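Local atomic coordinates of tannase (PDB entry 4J0G), a protein that probably hydrolyses the galloyl ester bonds of tannins and related gallate esters, releasing gallic acid, by the serine-hydrolase chemistry of the alpha/beta-hydrolase clan. Residues 161-166 with 202-207; 296-301 with 331-336; 208-213 with 393-398. All coordinates share one frame; numbering follows the deposited sequence.

Interaction 1: 161-166 with 202-207; sequences NGTSAG and SAYCPI. With HG (mercury (II) ion), chain D.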
loop_
_atom_site.group_PDB
_atom_site.type_symbol
_atom_site.label_atom_id
_atom_site.label_comp_id
_atom_site.label_asym_id
_atom_site.label_seq_id
_atom_site.Cartn_x
_atom_site.Cartn_y
_atom_site.Cartn_z
ATOM N N ASN A 161 -1.076 1.283 7.805
ATOM C CA ASN A 161 -1.027 2.420 6.888
ATOM C C ASN A 161 0.263 2.413 6.090
ATOM O O ASN A 161 1.318 2.049 6.607
ATOM C CB ASN A 161 -1.136 3.730 7.682
ATOM C CG ASN A 161 -1.243 4.952 6.786
ATOM O OD1 ASN A 161 -2.017 4.970 5.832
ATOM N ND2 ASN A 161 -0.457 5.978 7.087
ATOM N N GLY A 162 0.179 2.820 4.830
ATOM C CA GLY A 162 1.350 2.875 3.977
ATOM C C GLY A 162 1.090 3.539 2.638
ATOM O O GLY A 162 -0.061 3.715 2.228
ATOM N N THR A 163 2.170 3.892 1.949
ATOM C CA THR A 163 2.073 4.537 0.651
ATOM C C THR A 163 2.862 3.711 -0.346
ATOM O O THR A 163 3.935 3.198 -0.033
ATOM C CB THR A 163 2.677 5.955 0.669
ATOM O OG1 THR A 163 1.959 6.775 1.598
ATOM C CG2 THR A 163 2.613 6.584 -0.723
ATOM N N SER A 164 2.323 3.579 -1.552
ATOM C CA SER A 164 3.044 2.911 -2.626
ATOM C C SER A 164 3.237 1.424 -2.333
ATOM O O SER A 164 2.269 0.713 -2.066
ATOM C CB SER A 164 4.382 3.606 -2.870
ATOM O OG SER A 164 4.182 5.000 -3.042
ATOM N N ALA A 165 4.480 0.953 -2.365
ATOM C CA ALA A 165 4.742 -0.427 -1.989
ATOM C C ALA A 165 4.292 -0.649 -0.557
ATOM O O ALA A 165 3.851 -1.740 -0.204
ATOM C CB ALA A 165 6.220 -0.734 -2.124
ATOM N N GLY A 166 4.372 0.402 0.255
ATOM C CA GLY A 166 3.900 0.339 1.626
ATOM C C GLY A 166 2.385 0.246 1.680
ATOM O O GLY A 166 1.821 -0.336 2.607
ATOM N N SER A 202 -5.705 1.091 5.837
ATOM C CA SER A 202 -5.498 2.347 5.141
ATOM C C SER A 202 -4.418 2.132 4.101
ATOM O O SER A 202 -3.336 1.643 4.423
ATOM C CB SER A 202 -5.054 3.415 6.138
ATOM O OG SER A 202 -4.648 4.591 5.471
ATOM N N ALA A 203 -4.710 2.483 2.851
ATOM C CA ALA A 203 -3.718 2.328 1.796
ATOM C C ALA A 203 -3.700 3.490 0.808
ATOM O O ALA A 203 -4.721 3.840 0.211
ATOM C CB ALA A 203 -3.949 1.009 1.059
ATOM N N TYR A 204 -2.514 4.068 0.641
ATOM C CA TYR A 204 -2.270 5.103 -0.355
ATOM C C TYR A 204 -1.558 4.536 -1.570
ATOM O O TYR A 204 -0.537 3.858 -1.433
ATOM C CB TYR A 204 -1.472 6.249 0.251
ATOM C CG TYR A 204 -2.228 6.978 1.337
ATOM C CD1 TYR A 204 -3.070 8.043 1.027
ATOM C CD2 TYR A 204 -2.117 6.593 2.669
ATOM C CE1 TYR A 204 -3.774 8.706 2.015
ATOM C CE2 TYR A 204 -2.812 7.249 3.659
ATOM C CZ TYR A 204 -3.639 8.303 3.329
ATOM O OH TYR A 204 -4.332 8.959 4.317
ATOM N N CYS A 205 -2.091 4.824 -2.753
ATOM C CA CYS A 205 -1.509 4.357 -4.006
ATOM C C CYS A 205 -0.858 2.982 -3.878
ATOM O O CYS A 205 0.338 2.844 -4.135
ATOM C CB CYS A 205 -0.444 5.343 -4.477
ATOM S SG CYS A 205 -0.781 7.069 -4.115
ATOM N N PRO A 206 -1.625 1.962 -3.470
ATOM C CA PRO A 206 -0.968 0.663 -3.286
ATOM C C PRO A 206 -0.394 0.106 -4.593
ATOM O O PRO A 206 -1.149 -0.105 -5.544
ATOM C CB PRO A 206 -2.107 -0.232 -2.771
ATOM C CG PRO A 206 -3.363 0.448 -3.240
ATOM C CD PRO A 206 -3.068 1.911 -3.173
ATOM N N ILE A 207 0.910 -0.161 -4.638
ATOM C CA ILE A 207 1.487 -0.735 -5.843
ATOM C C ILE A 207 1.417 -2.249 -5.689
ATOM O O ILE A 207 2.325 -2.878 -5.145
ATOM C CB ILE A 207 2.942 -0.269 -6.046
ATOM C CG1 ILE A 207 3.012 1.261 -6.136
ATOM C CG2 ILE A 207 3.567 -0.947 -7.261
ATOM C CD1 ILE A 207 2.207 1.873 -7.283
HETATM HG HG HG D . 0.982 7.885 -5.784
HETATM O O HOH W 1 2.514 8.833 -8.023
HETATM O O HOH W 2 2.158 5.688 -5.071
#

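Interaction 2: 296-301 with 331-336; sequences VVRQLL and LDLSAY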
loop_
_atom_site.group_PDB
_atom_site.type_symbol
_atom_site.label_atom_id
_atom_site.label_comp_id
_atom_site.label_asym_id
_atom_site.label_seq_id
_atom_site.Cartn_x
_atom_site.Cartn_y
_atom_site.Cartn_z
ATOM N N VAL A 296 -16.366 3.955 -15.582
ATOM C CA VAL A 296 -16.245 4.053 -14.134
ATOM C C VAL A 296 -15.000 4.832 -13.715
ATOM O O VAL A 296 -15.057 5.692 -12.836
ATOM C CB VAL A 296 -16.265 2.671 -13.471
ATOM C CG1 VAL A 296 -15.793 2.761 -12.033
ATOM C CG2 VAL A 296 -17.662 2.077 -13.542
ATOM N N VAL A 297 -13.872 4.515 -14.344
ATOM C CA VAL A 297 -12.627 5.230 -14.094
ATOM C C VAL A 297 -12.847 6.712 -14.364
ATOM O O VAL A 297 -12.462 7.567 -13.565
ATOM C CB VAL A 297 -11.465 4.689 -14.942
ATOM C CG1 VAL A 297 -10.187 5.480 -14.667
ATOM C CG2 VAL A 297 -11.253 3.202 -14.655
ATOM N N ARG A 298 -13.465 7.017 -15.499
ATOM C CA ARG A 298 -13.746 8.402 -15.855
ATOM C C ARG A 298 -14.608 9.101 -14.793
ATOM O O ARG A 298 -14.329 10.235 -14.404
ATOM C CB ARG A 298 -14.439 8.474 -17.212
ATOM C CG ARG A 298 -14.575 9.890 -17.749
ATOM C CD ARG A 298 -15.014 9.881 -19.190
ATOM N NE ARG A 298 -16.095 8.929 -19.390
ATOM C CZ ARG A 298 -16.129 8.048 -20.382
ATOM N NH1 ARG A 298 -15.137 8.005 -21.259
ATOM N NH2 ARG A 298 -17.154 7.217 -20.494
ATOM N N GLN A 299 -15.657 8.428 -14.327
ATOM C CA GLN A 299 -16.547 9.027 -13.338
ATOM C C GLN A 299 -15.852 9.356 -12.021
ATOM O O GLN A 299 -16.140 10.382 -11.402
ATOM C CB GLN A 299 -17.777 8.154 -13.085
ATOM C CG GLN A 299 -18.891 8.381 -14.090
ATOM C CD GLN A 299 -19.707 7.132 -14.350
ATOM O OE1 GLN A 299 -19.199 6.151 -14.897
ATOM N NE2 GLN A 299 -20.981 7.162 -13.966
ATOM N N LEU A 300 -14.924 8.504 -11.602
ATOM C CA LEU A 300 -14.198 8.758 -10.370
ATOM C C LEU A 300 -13.317 9.992 -10.539
ATOM O O LEU A 300 -13.143 10.762 -9.599
ATOM C CB LEU A 300 -13.393 7.533 -9.931
ATOM C CG LEU A 300 -14.271 6.457 -9.281
ATOM C CD1 LEU A 300 -13.585 5.097 -9.300
ATOM C CD2 LEU A 300 -14.657 6.845 -7.866
ATOM N N LEU A 301 -12.743 10.165 -11.727
ATOM C CA LEU A 301 -11.932 11.347 -12.018
ATOM C C LEU A 301 -12.801 12.604 -12.151
ATOM O O LEU A 301 -12.384 13.698 -11.769
ATOM C CB LEU A 301 -11.126 11.133 -13.300
ATOM C CG LEU A 301 -9.960 10.147 -13.207
ATOM C CD1 LEU A 301 -9.394 9.801 -14.567
ATOM C CD2 LEU A 301 -8.884 10.708 -12.303
ATOM N N LEU A 331 -15.661 14.334 -19.246
ATOM C CA LEU A 331 -14.208 14.319 -19.284
ATOM C C LEU A 331 -13.680 13.609 -20.539
ATOM O O LEU A 331 -14.106 12.495 -20.843
ATOM C CB LEU A 331 -13.652 13.639 -18.031
ATOM C CG LEU A 331 -12.159 13.319 -18.077
ATOM C CD1 LEU A 331 -11.352 14.613 -18.220
ATOM C CD2 LEU A 331 -11.749 12.561 -16.830
ATOM N N ASP A 332 -12.778 14.251 -21.277
ATOM C CA ASP A 332 -12.067 13.547 -22.340
ATOM C C ASP A 332 -10.883 12.831 -21.709
ATOM O O ASP A 332 -9.828 13.421 -21.476
ATOM C CB ASP A 332 -11.548 14.534 -23.383
ATOM C CG ASP A 332 -10.804 13.850 -24.514
ATOM O OD1 ASP A 332 -10.335 12.709 -24.312
ATOM O OD2 ASP A 332 -10.667 14.454 -25.597
ATOM N N LEU A 333 -11.060 11.537 -21.472
ATOM C CA LEU A 333 -10.078 10.750 -20.741
ATOM C C LEU A 333 -8.709 10.735 -21.430
ATOM O O LEU A 333 -7.680 10.866 -20.778
ATOM C CB LEU A 333 -10.640 9.333 -20.560
ATOM C CG LEU A 333 -10.672 8.658 -19.178
ATOM C CD1 LEU A 333 -10.852 7.135 -19.246
ATOM C CD2 LEU A 333 -9.503 9.056 -18.290
ATOM N N SER A 334 -8.693 10.588 -22.754
ATOM C CA SER A 334 -7.435 10.572 -23.503
ATOM C C SER A 334 -6.656 11.895 -23.422
ATOM O O SER A 334 -5.431 11.903 -23.290
ATOM C CB SER A 334 -7.668 10.159 -24.960
ATOM O OG SER A 334 -8.280 8.879 -25.028
ATOM N N ALA A 335 -7.376 13.014 -23.507
ATOM C CA ALA A 335 -6.759 14.335 -23.386
ATOM C C ALA A 335 -6.173 14.552 -21.994
ATOM O O ALA A 335 -5.075 15.095 -21.842
ATOM C CB ALA A 335 -7.769 15.427 -23.724
ATOM N N TYR A 336 -6.918 14.129 -20.976
ATOM C CA TYR A 336 -6.453 14.239 -19.599
ATOM C C TYR A 336 -5.160 13.455 -19.414
ATOM O O TYR A 336 -4.191 13.958 -18.838
ATOM C CB TYR A 336 -7.525 13.772 -18.608
ATOM C CG TYR A 336 -7.076 13.818 -17.163
ATOM C CD1 TYR A 336 -6.994 15.019 -16.474
ATOM C CD2 TYR A 336 -6.741 12.651 -16.486
ATOM C CE1 TYR A 336 -6.579 15.057 -15.156
ATOM C CE2 TYR A 336 -6.328 12.680 -15.165
ATOM C CZ TYR A 336 -6.249 13.885 -14.506
ATOM O OH TYR A 336 -5.837 13.919 -13.195
#

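Interaction 3: 208-213 with 393-398; sequences HNLEHA and QAINPL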
loop_
_atom_site.group_PDB
_atom_site.type_symbol
_atom_site.label_atom_id
_atom_site.label_comp_id
_atom_site.label_asym_id
_atom_site.label_seq_id
_atom_site.Cartn_x
_atom_site.Cartn_y
_atom_site.Cartn_z
ATOM N N HIS A 208 0.326 -2.823 -6.176
ATOM C CA HIS A 208 0.014 -4.230 -5.974
ATOM C C HIS A 208 -0.506 -4.799 -7.283
ATOM O O HIS A 208 -0.534 -4.103 -8.297
ATOM C CB HIS A 208 -1.040 -4.403 -4.888
ATOM C CG HIS A 208 -2.425 -4.062 -5.341
ATOM N ND1 HIS A 208 -2.833 -2.768 -5.585
ATOM C CD2 HIS A 208 -3.497 -4.848 -5.594
ATOM C CE1 HIS A 208 -4.096 -2.772 -5.969
ATOM N NE2 HIS A 208 -4.523 -4.021 -5.983
ATOM N N ASN A 209 -0.893 -6.070 -7.269
ATOM C CA ASN A 209 -1.355 -6.714 -8.487
ATOM C C ASN A 209 -0.283 -6.616 -9.555
ATOM O O ASN A 209 -0.554 -6.256 -10.706
ATOM C CB ASN A 209 -2.673 -6.098 -8.960
ATOM C CG ASN A 209 -3.402 -6.976 -9.954
ATOM O OD1 ASN A 209 -3.034 -8.131 -10.162
ATOM N ND2 ASN A 209 -4.446 -6.437 -10.572
ATOM N N LEU A 210 0.945 -6.907 -9.150
ATOM C CA LEU A 210 2.104 -6.657 -9.991
ATOM C C LEU A 210 2.038 -7.414 -11.318
ATOM O O LEU A 210 2.505 -6.912 -12.338
ATOM C CB LEU A 210 3.396 -6.952 -9.228
ATOM C CG LEU A 210 3.516 -6.111 -7.953
ATOM C CD1 LEU A 210 4.778 -6.447 -7.173
ATOM C CD2 LEU A 210 3.471 -4.634 -8.296
ATOM N N GLU A 211 1.491 -8.627 -11.303
ATOM C CA GLU A 211 1.451 -9.421 -12.526
ATOM C C GLU A 211 0.416 -8.922 -13.541
ATOM O O GLU A 211 0.375 -9.401 -14.672
ATOM C CB GLU A 211 1.205 -10.904 -12.202
ATOM C CG GLU A 211 -0.195 -11.226 -11.689
ATOM C CD GLU A 211 -0.325 -11.024 -10.187
ATOM O OE1 GLU A 211 0.434 -10.208 -9.622
ATOM O OE2 GLU A 211 -1.182 -11.692 -9.568
ATOM N N HIS A 212 -0.416 -7.968 -13.142
ATOM C CA HIS A 212 -1.356 -7.352 -14.084
ATOM C C HIS A 212 -1.132 -5.852 -14.292
ATOM O O HIS A 212 -1.853 -5.208 -15.047
ATOM C CB HIS A 212 -2.804 -7.653 -13.694
ATOM C CG HIS A 212 -3.102 -9.118 -13.603
ATOM N ND1 HIS A 212 -3.371 -9.751 -12.409
ATOM C CD2 HIS A 212 -3.143 -10.078 -14.556
ATOM C CE1 HIS A 212 -3.578 -11.036 -12.632
ATOM N NE2 HIS A 212 -3.446 -11.261 -13.927
ATOM N N ALA A 213 -0.129 -5.306 -13.615
ATOM C CA ALA A 213 0.134 -3.872 -13.642
ATOM C C ALA A 213 0.654 -3.373 -14.992
ATOM O O ALA A 213 0.416 -2.222 -15.372
ATOM C CB ALA A 213 1.102 -3.490 -12.513
ATOM N N GLN A 393 1.185 -15.010 -6.568
ATOM C CA GLN A 393 -0.184 -15.025 -6.072
ATOM C C GLN A 393 -0.251 -14.584 -4.613
ATOM O O GLN A 393 -1.133 -13.824 -4.219
ATOM C CB GLN A 393 -0.813 -16.405 -6.213
ATOM C CG GLN A 393 -2.202 -16.470 -5.600
ATOM C CD GLN A 393 -2.889 -17.799 -5.804
ATOM O OE1 GLN A 393 -3.035 -18.269 -6.931
ATOM N NE2 GLN A 393 -3.333 -18.407 -4.710
ATOM N N ALA A 394 0.680 -15.091 -3.812
ATOM C CA ALA A 394 0.680 -14.858 -2.373
ATOM C C ALA A 394 0.852 -13.383 -1.974
ATOM O O ALA A 394 0.326 -12.951 -0.949
ATOM C CB ALA A 394 1.757 -15.716 -1.709
ATOM N N ILE A 395 1.564 -12.603 -2.781
ATOM C CA ILE A 395 1.791 -11.209 -2.410
ATOM C C ILE A 395 0.808 -10.257 -3.092
ATOM O O ILE A 395 0.939 -9.039 -2.981
ATOM C CB ILE A 395 3.259 -10.735 -2.626
ATOM C CG1 ILE A 395 3.616 -10.608 -4.108
ATOM C CG2 ILE A 395 4.230 -11.613 -1.848
ATOM C CD1 ILE A 395 4.870 -9.782 -4.343
ATOM N N ASN A 396 -0.162 -10.822 -3.806
ATOM C CA ASN A 396 -1.230 -10.046 -4.429
ATOM C C ASN A 396 -2.478 -10.059 -3.544
ATOM O O ASN A 396 -3.079 -11.112 -3.335
ATOM C CB ASN A 396 -1.557 -10.645 -5.801
ATOM C CG ASN A 396 -2.535 -9.800 -6.600
ATOM O OD1 ASN A 396 -3.176 -8.890 -6.070
ATOM N ND2 ASN A 396 -2.660 -10.108 -7.886
ATOM N N PRO A 397 -2.873 -8.888 -3.013
ATOM C CA PRO A 397 -4.053 -8.796 -2.140
ATOM C C PRO A 397 -5.338 -9.355 -2.753
ATOM O O PRO A 397 -6.185 -9.858 -2.018
ATOM C CB PRO A 397 -4.183 -7.294 -1.880
ATOM C CG PRO A 397 -2.799 -6.777 -2.030
ATOM C CD PRO A 397 -2.208 -7.582 -3.159
ATOM N N LEU A 398 -5.478 -9.267 -4.073
ATOM C CA LEU A 398 -6.700 -9.714 -4.735
ATOM C C LEU A 398 -6.897 -11.214 -4.545
ATOM O O LEU A 398 -8.029 -11.699 -4.542
ATOM C CB LEU A 398 -6.662 -9.389 -6.232
ATOM C CG LEU A 398 -6.493 -7.938 -6.695
ATOM C CD1 LEU A 398 -6.541 -7.864 -8.204
ATOM C CD2 LEU A 398 -7.540 -7.022 -6.083
HETATM O O HOH W 3 0.954 -8.002 -6.290
#

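Interaction 1: 161-166 with 202-207
Tyr204 and Gly162 open a short series of backbone bonds between two segments that run parallel; the first two frame Thr163 in a single parallel bridge. Tyr204 N donates to Gly162 O at 2.9 Å, and Ser164 N returns a bond to Tyr204 O, also at 2.9 Å. Past the strand, Ile207 N donates to Ser164 O at 3.0 Å from above its carbonyl plane.

The side-chain polar contact centres on Asn161. With its CG swung opposite the main-chain nitrogen (chi1 -174°), OD1 accepts from Ser202 OG at 2.7 Å. The same oxygen lies at the edge of the Tyr204 ring, 3.2 Å from CE2, with amide and ring planes 76° apart. Asp455 takes ND2, and Asp457 takes Tyr204 OH. A leucine in place of Asn161 is likely to leave Ser202 OG and Asp455 without their amide partner in this buried region.

Mercury is bound by Cys205 SG (2.6 Å) and two waters.

Gly162 and Gly166 lack side chains where a CB on either would clash with backbone oxygens of this turn, and Ser164 between them has a positive phi (67°). Such a tight strand-to-helix turn, with Ser164 beside the ligand-binding His452, fits the GxSxG nucleophile elbow of alpha/beta hydrolases.

Interaction 2: 296-301 with 331-336
Leu301 and Arg298 of helix 292-310 pack against the junction where strand 327-331 of a two-stranded hairpin passes into helix 333-340. The beta hairpin and both helices belong to the long insertion between the neighbouring sheet strands 200-204 and 411-415.

Apolar contacts dominate, and Leu301 meets three partners. Its CB faces Leu331 CD2 at 3.9 Å, while its CD1 touches Leu333 CD2 at 3.8 Å, the two leucine side chains nearly perpendicular. The same CD1 also approaches Tyr336 CE2 at 4.2 Å, an oblique approach to the ring. Leu331 thus lies beside both Leu301 and the aliphatic part of Arg298, whose CG is 3.9 Å from Leu331 CB; the arginine and leucine chains run antiparallel alongside each other.

The polar ends turn to other partners. Arg298 extends along CB and CG and then bends at its third torsion (chi3 45°), so that its methylenes serve the packing while NH2 forms a salt bridge with Asp295, one turn earlier on its own helix. Tyr336 OH bonds to Ala418 O, and its ring meets that of Phe321 on the hairpin. On another side of helix 292-310, Val297 and Leu300 touch Ile429 of helix 426-437, which ties this helix to the body of the enzyme.

No hydrogen bond joins the two segments, but one fixes the start of the second helix. Asp332 is its N-cap: OD1 accepts from Ala335 N at 3.1 Å in a nearly straight bond (170°), the N-H arriving from above the carboxylate plane. At the join with helix 292-310, the closest approach is that of Arg298 CD to the carbonyl oxygen Leu331 O, 3.2 Å.

Interaction 3: 208-213 with 393-398
Asn396 ND2 is gripped by two acceptors of 208-213. Glu211 OE2 takes the stronger bond, 2.7 Å and 155° at the hydrogen; it lies in the plane of the amide, whereas the nitrogen approaches from above the carboxylate plane, the two planes standing at 90°. Asn209 OD1 accepts a weak, bent bond from the same nitrogen at 3.0 Å, its amide lying alongside and pointing the same way. Glu211 reaches this place with CG flanked by both its own N and C (chi1 70°) and a second bend at chi2.

Neighbouring bonds fix the amides. Asn209 OD1 also accepts from His212 ND1 at 2.8 Å, in the imidazole plane, and Asn209 ND2 bonds to Tyr269. Asn396 OD1 accepts from Leu398 N at 3.1 Å, an Asx turn just after helix 389-394. A water accepts from Leu210 N and donates weakly to Ile395 O, bridging the segments.

Apolar groups fill in beside this network. Pro397 CD packs on His208 CB at 3.8 Å, and Leu398 CD1 lies 3.5 Å from Asn209 ND2. Leu210, which meets Ile395 through their CD1 atoms, also touches Glu358 of the 3,4-dihydroxybenzoate site.

With donors and acceptors matched at each end, the Asn396 amide has its orientation set: nitrogen to the acidic side, oxygen to the turn. The Glu211 carboxylate would be expected to polarise that nitrogen, and Asn209 OD1, shared between Asn396 and His212, couples the side chains of the two segments.

Overall arrangement
All three contacts are largely buried, but at different depths. Interaction 1 lies almost at the chain's centre, in the main sheet; the centre of interaction 3 is about 12 Å from that of the chain, and the centre of interaction 2 about 23 Å, in the peripheral insertion. Interactions 1 and 3 adjoin in sequence: after strand 200-204 the chain continues through Ile207 and His208 into helix 210-221, and helix 165-175, begun in 161-166, touches residues of both segments of interaction 3. Interaction 2 has no contact with either, its nearest atoms about 12 Å from each. Backbone bonds dominate the sheet contact, a side-chain amide and carboxylate network the loop contact, and leucine packing the contact of helix 292-310 with the hairpin end.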